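Long-range contacts in CbsA (Xanthomonas oryzae pv. oryzae, PDB 5XYH), which acts as a cell-wall-degrading exoglucanase (1,4-beta-cellobiosidase) of glycoside hydrolase family 6, probably releasing cellobiose from cellulose chains: residues M192-S197 with D228-N233; V91-P96 with I144-S149; N333-S338 with R383-T388. All coordinates share one frame; numbering follows the deposited sequence.

Interaction 1 (M192-S197 with D228-N233); sequences MDIGHS and DGFITN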
loop_
_atom_site.group_PDB
_atom_site.type_symbol
_atom_site.label_atom_id
_atom_site.label_comp_id
_atom_site.label_asym_id
_atom_site.label_seq_id
_atom_site.Cartn_x
_atom_site.Cartn_y
_atom_site.Cartn_z
ATOM N N MET A 192 -8.149 5.184 4.960
ATOM C CA MET A 192 -6.946 5.894 5.370
ATOM C C MET A 192 -5.746 4.942 5.403
ATOM O O MET A 192 -5.770 3.929 6.109
ATOM C CB MET A 192 -7.164 6.503 6.757
ATOM C CG MET A 192 -8.221 7.580 6.830
ATOM S SD MET A 192 -7.752 9.030 5.899
ATOM C CE MET A 192 -6.292 9.547 6.791
ATOM N N ASP A 193 -4.685 5.276 4.669
ATOM C CA ASP A 193 -3.452 4.507 4.755
ATOM C C ASP A 193 -2.840 4.679 6.136
ATOM O O ASP A 193 -2.743 5.800 6.642
ATOM C CB ASP A 193 -2.447 4.954 3.700
ATOM C CG ASP A 193 -1.171 4.122 3.735
ATOM O OD1 ASP A 193 -1.145 3.067 3.064
ATOM O OD2 ASP A 193 -0.218 4.501 4.460
ATOM N N ILE A 194 -2.407 3.582 6.745
ATOM C CA ILE A 194 -1.830 3.706 8.083
ATOM C C ILE A 194 -0.607 2.798 8.218
ATOM O O ILE A 194 -0.422 2.106 9.227
ATOM C CB ILE A 194 -2.918 3.464 9.163
ATOM C CG1 ILE A 194 -2.465 3.926 10.558
ATOM C CG2 ILE A 194 -3.448 2.021 9.165
ATOM C CD1 ILE A 194 -3.630 4.079 11.519
ATOM N N GLY A 195 0.252 2.812 7.189
ATOM C CA GLY A 195 1.547 2.158 7.268
ATOM C C GLY A 195 1.439 0.644 7.381
ATOM O O GLY A 195 0.457 0.033 6.956
ATOM N N HIS A 196 2.466 0.026 7.983
ATOM C CA HIS A 196 2.548 -1.434 7.955
ATOM C C HIS A 196 3.417 -2.062 9.042
ATOM O O HIS A 196 3.249 -3.240 9.365
ATOM C CB HIS A 196 3.118 -1.881 6.614
ATOM C CG HIS A 196 4.592 -1.655 6.514
ATOM N ND1 HIS A 196 5.517 -2.634 6.820
ATOM C CD2 HIS A 196 5.304 -0.546 6.207
ATOM C CE1 HIS A 196 6.737 -2.145 6.669
ATOM N NE2 HIS A 196 6.636 -0.880 6.302
ATOM N N SER A 197 4.400 -1.318 9.553
ATOM C CA SER A 197 5.464 -1.939 10.342
ATOM C C SER A 197 4.993 -2.344 11.732
ATOM O O SER A 197 5.559 -3.259 12.343
ATOM C CB SER A 197 6.632 -0.978 10.481
ATOM O OG SER A 197 6.237 0.113 11.290
ATOM N N ASP A 228 -14.188 5.428 5.660
ATOM C CA ASP A 228 -14.877 4.163 5.832
ATOM C C ASP A 228 -14.016 3.149 6.560
ATOM O O ASP A 228 -14.549 2.171 7.106
ATOM C CB ASP A 228 -15.310 3.649 4.468
ATOM C CG ASP A 228 -16.309 4.579 3.821
ATOM O OD1 ASP A 228 -17.482 4.549 4.237
ATOM O OD2 ASP A 228 -15.928 5.373 2.932
ATOM N N GLY A 229 -12.706 3.372 6.594
ATOM C CA GLY A 229 -11.820 2.471 7.312
ATOM C C GLY A 229 -10.370 2.843 7.072
ATOM O O GLY A 229 -10.052 3.987 6.725
ATOM N N PHE A 230 -9.505 1.855 7.247
ATOM C CA PHE A 230 -8.063 2.016 7.169
ATOM C C PHE A 230 -7.492 0.934 6.267
ATOM O O PHE A 230 -8.125 -0.100 6.051
ATOM C CB PHE A 230 -7.435 1.926 8.558
ATOM C CG PHE A 230 -7.951 2.960 9.517
ATOM C CD1 PHE A 230 -9.075 2.716 10.287
ATOM C CD2 PHE A 230 -7.301 4.170 9.652
ATOM C CE1 PHE A 230 -9.553 3.664 11.174
ATOM C CE2 PHE A 230 -7.764 5.127 10.527
ATOM C CZ PHE A 230 -8.896 4.869 11.299
ATOM N N ILE A 231 -6.280 1.161 5.746
ATOM C CA ILE A 231 -5.573 0.132 4.988
ATOM C C ILE A 231 -4.130 0.050 5.466
ATOM O O ILE A 231 -3.472 1.076 5.651
ATOM C CB ILE A 231 -5.618 0.372 3.455
ATOM C CG1 ILE A 231 -4.795 -0.697 2.733
ATOM C CG2 ILE A 231 -5.141 1.776 3.068
ATOM C CD1 ILE A 231 -4.917 -0.684 1.216
ATOM N N THR A 232 -3.636 -1.172 5.645
ATOM C CA THR A 232 -2.245 -1.432 5.994
ATOM C C THR A 232 -1.533 -2.147 4.845
ATOM O O THR A 232 -2.165 -2.722 3.950
ATOM C CB THR A 232 -2.140 -2.282 7.267
ATOM O OG1 THR A 232 -2.419 -3.656 6.958
ATOM C CG2 THR A 232 -3.117 -1.782 8.344
ATOM N N ASN A 233 -0.199 -2.086 4.871
ATOM C CA ASN A 233 0.701 -2.827 3.982
ATOM C C ASN A 233 0.728 -2.300 2.555
ATOM O O ASN A 233 1.304 -2.973 1.680
ATOM C CB ASN A 233 0.383 -4.329 3.936
ATOM C CG ASN A 233 1.646 -5.185 3.846
ATOM O OD1 ASN A 233 2.666 -4.858 4.454
ATOM N ND2 ASN A 233 1.570 -6.299 3.111
#
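Met192 and Phe230 sit side by side on neighbouring parallel strands, and their side chains meet on the same face of the sheet. Met192 CB approaches the ring of Phe230 obliquely at CD2, 3.7 Å away; beyond it the bent methionine chain, with CG beside its own backbone N (chi1 -65°), leads away from the phenylalanine. Ile194, just past the strand, crosses Phe230 obliquely, its CG2 4.0 Å from Phe230 CB, and the same methyl packs against Thr232 CG2. On the face opposite Met192 and Phe230, Ile231 CG2 comes to 3.6 Å from Asp193 CA. The backbones are joined by Met192 N to Gly229 O (2.9 Å), Ile231 N to Met192 O (2.8 Å) and Ile194 N to Ile231 O (2.9 Å). The strand stops at Asp193, whose OD2 takes Gly195 N from above the carboxylate plane in an Asx turn and whose OD1 bonds to Thr234 OG1; Gly195 O still accepts from Asn233 N. The contact completes a beta-alpha-beta crossover, strand 188-193, helix 206-218, strand 229-232. Tyr213 of that helix covers Met192, Ile194 and Phe230, helix 271-284 packs on Ile194 and Thr232, and strands 140-145 and 292-296 flank the pair.

Interaction 2 (V91-P96 with I144-S149); sequences VIYDMP and IIEPDS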
loop_
_atom_site.group_PDB
_atom_site.type_symbol
_atom_site.label_atom_id
_atom_site.label_comp_id
_atom_site.label_asym_id
_atom_site.label_seq_id
_atom_site.Cartn_x
_atom_site.Cartn_y
_atom_site.Cartn_z
ATOM N N VAL A 91 -5.629 5.012 -5.825
ATOM C CA VAL A 91 -4.681 5.462 -4.816
ATOM C C VAL A 91 -4.539 6.969 -4.987
ATOM O O VAL A 91 -4.062 7.445 -6.025
ATOM C CB VAL A 91 -3.336 4.746 -4.947
ATOM C CG1 VAL A 91 -2.457 5.112 -3.775
ATOM C CG2 VAL A 91 -3.553 3.232 -5.006
ATOM N N ILE A 92 -5.008 7.714 -3.991
ATOM C CA ILE A 92 -4.884 9.168 -3.942
ATOM C C ILE A 92 -3.491 9.474 -3.392
ATOM O O ILE A 92 -3.217 9.227 -2.217
ATOM C CB ILE A 92 -5.983 9.787 -3.059
ATOM C CG1 ILE A 92 -7.386 9.335 -3.516
ATOM C CG2 ILE A 92 -5.858 11.333 -2.994
ATOM C CD1 ILE A 92 -7.716 9.653 -4.997
ATOM N N TYR A 93 -2.599 10.015 -4.236
ATOM C CA TYR A 93 -1.175 9.999 -3.892
ATOM C C TYR A 93 -0.448 11.166 -4.573
ATOM O O TYR A 93 0.392 10.985 -5.452
ATOM C CB TYR A 93 -0.566 8.651 -4.294
ATOM C CG TYR A 93 0.868 8.371 -3.867
ATOM C CD1 TYR A 93 1.271 8.529 -2.551
ATOM C CD2 TYR A 93 1.797 7.892 -4.786
ATOM C CE1 TYR A 93 2.577 8.248 -2.151
ATOM C CE2 TYR A 93 3.095 7.611 -4.406
ATOM C CZ TYR A 93 3.481 7.798 -3.079
ATOM O OH TYR A 93 4.777 7.520 -2.691
ATOM N N ASP A 94 -0.751 12.399 -4.148
ATOM C CA ASP A 94 0.010 13.554 -4.624
ATOM C C ASP A 94 0.193 14.616 -3.537
ATOM O O ASP A 94 0.240 15.812 -3.840
ATOM C CB ASP A 94 -0.653 14.183 -5.858
ATOM C CG ASP A 94 0.348 14.935 -6.740
ATOM O OD1 ASP A 94 1.573 14.708 -6.595
ATOM O OD2 ASP A 94 -0.093 15.758 -7.566
ATOM N N MET A 95 0.314 14.197 -2.282
ATOM C CA MET A 95 0.510 15.128 -1.176
ATOM C C MET A 95 1.646 16.110 -1.478
ATOM O O MET A 95 2.696 15.705 -1.992
ATOM C CB MET A 95 0.830 14.358 0.107
ATOM C CG MET A 95 0.919 15.246 1.333
ATOM S SD MET A 95 -0.703 15.852 1.854
ATOM C CE MET A 95 -1.336 14.379 2.658
ATOM N N PRO A 96 1.479 17.397 -1.173
ATOM C CA PRO A 96 2.635 18.302 -1.128
ATOM C C PRO A 96 3.717 17.748 -0.208
ATOM O O PRO A 96 3.430 17.218 0.861
ATOM C CB PRO A 96 2.047 19.607 -0.577
ATOM C CG PRO A 96 0.564 19.521 -0.847
ATOM C CD PRO A 96 0.226 18.059 -0.759
ATOM N N ILE A 144 -7.576 4.539 -1.661
ATOM C CA ILE A 144 -6.486 4.481 -0.701
ATOM C C ILE A 144 -5.980 5.907 -0.523
ATOM O O ILE A 144 -5.439 6.506 -1.458
ATOM C CB ILE A 144 -5.365 3.542 -1.168
ATOM C CG1 ILE A 144 -5.911 2.108 -1.260
ATOM C CG2 ILE A 144 -4.161 3.637 -0.212
ATOM C CD1 ILE A 144 -4.942 1.093 -1.856
ATOM N N ILE A 145 -6.154 6.454 0.676
ATOM C CA ILE A 145 -5.914 7.873 0.926
ATOM C C ILE A 145 -4.455 8.095 1.336
ATOM O O ILE A 145 -4.053 7.751 2.454
ATOM C CB ILE A 145 -6.869 8.423 1.989
ATOM C CG1 ILE A 145 -8.325 8.298 1.514
ATOM C CG2 ILE A 145 -6.501 9.879 2.309
ATOM C CD1 ILE A 145 -8.669 9.153 0.294
ATOM N N GLU A 146 -3.677 8.695 0.426
ATOM C CA GLU A 146 -2.307 9.197 0.571
ATOM C C GLU A 146 -1.404 8.270 1.374
ATOM O O GLU A 146 -1.071 8.562 2.534
ATOM C CB GLU A 146 -2.323 10.601 1.182
ATOM C CG GLU A 146 -2.943 11.680 0.267
ATOM C CD GLU A 146 -2.116 11.972 -0.980
ATOM O OE1 GLU A 146 -0.913 11.601 -1.017
ATOM O OE2 GLU A 146 -2.678 12.585 -1.925
ATOM N N PRO A 147 -0.958 7.170 0.772
ATOM C CA PRO A 147 0.049 6.326 1.423
ATOM C C PRO A 147 1.306 7.118 1.753
ATOM O O PRO A 147 1.628 8.121 1.111
ATOM C CB PRO A 147 0.342 5.241 0.380
ATOM C CG PRO A 147 -0.751 5.297 -0.600
ATOM C CD PRO A 147 -1.350 6.663 -0.555
ATOM N N ASP A 148 1.995 6.657 2.791
ATOM C CA ASP A 148 3.295 7.182 3.185
ATOM C C ASP A 148 3.209 8.642 3.621
ATOM O O ASP A 148 4.120 9.433 3.376
ATOM C CB ASP A 148 4.310 7.010 2.054
ATOM C CG ASP A 148 5.733 7.112 2.537
ATOM O OD1 ASP A 148 5.999 6.803 3.728
ATOM O OD2 ASP A 148 6.584 7.515 1.720
ATOM N N SER A 149 2.102 9.043 4.245
ATOM C CA SER A 149 1.962 10.433 4.653
ATOM C C SER A 149 1.924 10.492 6.168
ATOM O O SER A 149 2.992 10.604 6.807
ATOM C CB SER A 149 0.724 11.071 4.007
ATOM O OG SER A 149 -0.467 10.442 4.434
#
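Glu146 reaches across to the chain just beyond Ile92, its side chain lying at about a right angle to that of the isoleucine. CG stands beside the backbone N (chi1 -67°) and a second bend at chi2 brings the carboxylate to two consecutive backbone N-H groups. Asp94 N donates to the syn lone pair of OE2 in a nearly straight bond of 2.9 Å, whereas Met95 N meets OE1 from above the carboxylate plane at 3.1 Å. The buried carboxylate thus holds the turn after the strand in place, and Tyr119 OH gives OE2 a further partner. Met95 folds back over the glutamate, its CE 3.9 Å from Glu146 CG and near Ser149 CB.

Within the strands the aliphatic side chains run alongside each other and point the same way: Ile92 with Ile145 on one face, CG1 to CD1 4.0 Å, and Val91 with Ile144 on the other. Val91 CG1 crosses to Pro147 CG, 3.6 Å away. The edge of the Tyr93 ring faces Pro147 O, 3.4 Å from CE1, and CD1 rests against Pro147 CD. Ile92 N to Ile144 O (2.8 Å) is the firm strand bond; the following one, Glu146 N to Ile92 O, is weak where the chain turns off.

Both segments leave the carboxyl ends of adjacent parallel strands, 86-92 and 140-145, where family 6 active sites lie, and Tyr-Asp-Met-Pro and Glu-Pro-Asp-Ser probably match family signature regions. Strands 49-51 and 188-193 lie beyond them. Tyr119 and Tyr123 of helix 113-131 cover Ile92, and Ile175 of helix 170-183 packs on Met95, Glu146 and Ser149.

Interaction 3 (N333-S338 with R383-T388); sequences NWCNQS and RYCDPT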
loop_
_atom_site.group_PDB
_atom_site.type_symbol
_atom_site.label_atom_id
_atom_site.label_comp_id
_atom_site.label_asym_id
_atom_site.label_seq_id
_atom_site.Cartn_x
_atom_site.Cartn_y
_atom_site.Cartn_z
ATOM N N ASN A 333 13.348 -2.428 4.809
ATOM C CA ASN A 333 13.659 -2.518 3.382
ATOM C C ASN A 333 12.365 -2.648 2.581
ATOM O O ASN A 333 11.690 -3.683 2.630
ATOM C CB ASN A 333 14.574 -3.704 3.115
ATOM C CG ASN A 333 15.959 -3.511 3.693
ATOM O OD1 ASN A 333 16.348 -2.402 4.061
ATOM N ND2 ASN A 333 16.715 -4.585 3.764
ATOM N N TRP A 334 12.047 -1.621 1.796
ATOM C CA TRP A 334 10.760 -1.528 1.136
ATOM C C TRP A 334 10.813 -1.634 -0.380
ATOM O O TRP A 334 9.754 -1.680 -1.010
ATOM C CB TRP A 334 10.103 -0.195 1.489
ATOM C CG TRP A 334 10.990 1.000 1.166
ATOM C CD1 TRP A 334 11.894 1.592 1.995
ATOM C CD2 TRP A 334 11.041 1.733 -0.071
ATOM N NE1 TRP A 334 12.504 2.653 1.358
ATOM C CE2 TRP A 334 11.994 2.761 0.091
ATOM C CE3 TRP A 334 10.362 1.628 -1.295
ATOM C CZ2 TRP A 334 12.289 3.671 -0.923
ATOM C CZ3 TRP A 334 10.661 2.531 -2.307
ATOM C CH2 TRP A 334 11.612 3.544 -2.112
ATOM N N CYS A 335 11.991 -1.644 -0.996
ATOM C CA CYS A 335 12.049 -1.459 -2.438
ATOM C C CYS A 335 12.421 -2.741 -3.172
ATOM O O CYS A 335 13.456 -3.352 -2.876
ATOM C CB CYS A 335 13.039 -0.362 -2.809
ATOM S SG CYS A 335 13.171 -0.326 -4.601
ATOM N N ASN A 336 11.585 -3.120 -4.145
ATOM C CA ASN A 336 11.858 -4.194 -5.111
ATOM C C ASN A 336 12.445 -5.429 -4.430
ATOM O O ASN A 336 13.508 -5.932 -4.790
ATOM C CB ASN A 336 12.781 -3.694 -6.232
ATOM C CG ASN A 336 12.131 -2.604 -7.097
ATOM O OD1 ASN A 336 10.909 -2.494 -7.161
ATOM N ND2 ASN A 336 12.956 -1.821 -7.791
ATOM N N GLN A 337 11.730 -5.942 -3.435
ATOM C CA GLN A 337 12.373 -6.887 -2.523
ATOM C C GLN A 337 12.572 -8.251 -3.184
ATOM O O GLN A 337 11.679 -8.770 -3.859
ATOM C CB GLN A 337 11.568 -7.004 -1.228
ATOM C CG GLN A 337 11.773 -5.793 -0.304
ATOM C CD GLN A 337 13.215 -5.666 0.180
ATOM O OE1 GLN A 337 13.675 -6.451 1.014
ATOM N NE2 GLN A 337 13.928 -4.668 -0.333
ATOM N N SER A 338 13.776 -8.804 -3.033
ATOM C CA SER A 338 14.046 -10.129 -3.567
ATOM C C SER A 338 13.361 -11.172 -2.695
ATOM O O SER A 338 13.045 -10.933 -1.524
ATOM C CB SER A 338 15.550 -10.397 -3.632
ATOM O OG SER A 338 16.141 -10.292 -2.355
ATOM N N ARG A 383 18.409 5.570 -2.889
ATOM C CA ARG A 383 19.387 4.530 -2.565
ATOM C C ARG A 383 18.758 3.312 -1.889
ATOM O O ARG A 383 19.362 2.236 -1.896
ATOM C CB ARG A 383 20.501 5.081 -1.672
ATOM C CG ARG A 383 21.216 6.298 -2.218
ATOM C CD ARG A 383 22.058 5.975 -3.462
ATOM N NE ARG A 383 22.982 4.845 -3.296
ATOM C CZ ARG A 383 24.142 4.898 -2.648
ATOM N NH1 ARG A 383 24.535 6.029 -2.060
ATOM N NH2 ARG A 383 24.909 3.810 -2.585
ATOM N N TYR A 384 17.556 3.431 -1.321
ATOM C CA TYR A 384 16.952 2.205 -0.811
ATOM C C TYR A 384 16.597 1.230 -1.926
ATOM O O TYR A 384 16.271 0.075 -1.629
ATOM C CB TYR A 384 15.718 2.526 0.032
ATOM C CG TYR A 384 15.964 2.453 1.526
ATOM C CD1 TYR A 384 16.549 3.519 2.205
ATOM C CD2 TYR A 384 15.596 1.330 2.256
ATOM C CE1 TYR A 384 16.758 3.468 3.563
ATOM C CE2 TYR A 384 15.800 1.266 3.621
ATOM C CZ TYR A 384 16.386 2.335 4.269
ATOM O OH TYR A 384 16.587 2.281 5.624
ATOM N N CYS A 385 16.674 1.663 -3.193
ATOM C CA CYS A 385 16.490 0.814 -4.367
ATOM C C CYS A 385 17.819 0.338 -4.952
ATOM O O CYS A 385 17.827 -0.353 -5.980
ATOM C CB CYS A 385 15.699 1.565 -5.459
ATOM S SG CYS A 385 14.102 2.269 -4.890
ATOM N N ASP A 386 18.926 0.718 -4.324
ATOM C CA ASP A 386 20.270 0.345 -4.738
ATOM C C ASP A 386 20.663 -0.933 -3.997
ATOM O O ASP A 386 20.809 -0.898 -2.761
ATOM C CB ASP A 386 21.223 1.494 -4.403
ATOM C CG ASP A 386 22.672 1.206 -4.723
ATOM O OD1 ASP A 386 23.007 0.059 -5.064
ATOM O OD2 ASP A 386 23.488 2.153 -4.617
ATOM N N PRO A 387 20.848 -2.067 -4.685
ATOM C CA PRO A 387 21.219 -3.315 -3.975
ATOM C C PRO A 387 22.471 -3.209 -3.107
ATOM O O PRO A 387 22.596 -3.977 -2.141
ATOM C CB PRO A 387 21.432 -4.322 -5.112
ATOM C CG PRO A 387 20.631 -3.790 -6.244
ATOM C CD PRO A 387 20.565 -2.298 -6.111
ATOM N N THR A 388 23.388 -2.285 -3.418
ATOM C CA THR A 388 24.692 -2.184 -2.774
ATOM C C THR A 388 24.711 -1.191 -1.619
ATOM O O THR A 388 25.749 -1.034 -0.965
ATOM C CB THR A 388 25.761 -1.770 -3.805
ATOM O OG1 THR A 388 25.558 -0.395 -4.178
ATOM C CG2 THR A 388 25.685 -2.646 -5.052
HETATM O O HOH W 1 14.912 -1.572 0.091
HETATM O O HOH W 2 15.876 -2.165 -7.009
#
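Cys335 and Cys385 point their sulfurs at one another, SG to SG 2.8 Å, while Trp334 and Tyr384 pack beside them. That separation is longer than a disulfide bond yet shorter than an ordinary sulfur-sulfur contact, so the bonding state of the pair is doubtful. Cys335 SG is anti to its backbone N (chi1 174°), which directs it at its partner. The indole and phenol planes are near parallel, 20° apart, but slid so far that the rings barely overlap: Trp334 NE1 comes within 3.5 Å of both CB and CG of Tyr384. At the far end of the indole, CH2 lies 3.9 Å from Cys385 SG, an oblique sulfur-aromatic contact. Asn333 OD1 approaches Tyr384 CE2, with the amide and ring planes strongly inclined.

No direct hydrogen bond crosses the contact; two waters do that work. One accepts from Cys335 N and donates to Tyr384 O, and the other links Asn336 ND2 with Cys385 O.

Farther out, Gln337 NE2 bonds to Cys335 O (2.9 Å) and to Thr397 O, and Asn333 ND2 is held by Leu396 O. On the other side Arg383 grips Asp386 OD2 side-on through NE and NH2, each 3.0 Å from that oxygen, while OD1 takes Thr388 N in an Asx turn and Thr388 OG1 besides.

A cysteine pair joining two loops recalls other family 6 cellobiohydrolases, in which disulfides stabilise the loops that enclose the substrate tunnel; Cys335 and Cys385 probably correspond to one such pair.

Interactions 1 and 2 belong to the parallel part of one sheet at the heart of the fold. Strands 140-145 and 188-193 are neighbours in it, so the two contacts touch directly: Asp193 CG packs on Pro147 CA at 3.4 Å, and Ile231 CD1 meets Ile144 CD1. Both combine backbone bonding with apolar side chains, but in interaction 1 the carboxylate serves its own segment, whereas in interaction 2 it bonds across to the partner segment. All three contacts are largely buried. Interaction 3, centred about 22 Å from interaction 1, joins loops nearer the periphery, with Trp334 and Tyr384 partly exposed, and replaces strand pairing with a sulfur pair, slid aromatic rings and bridging waters.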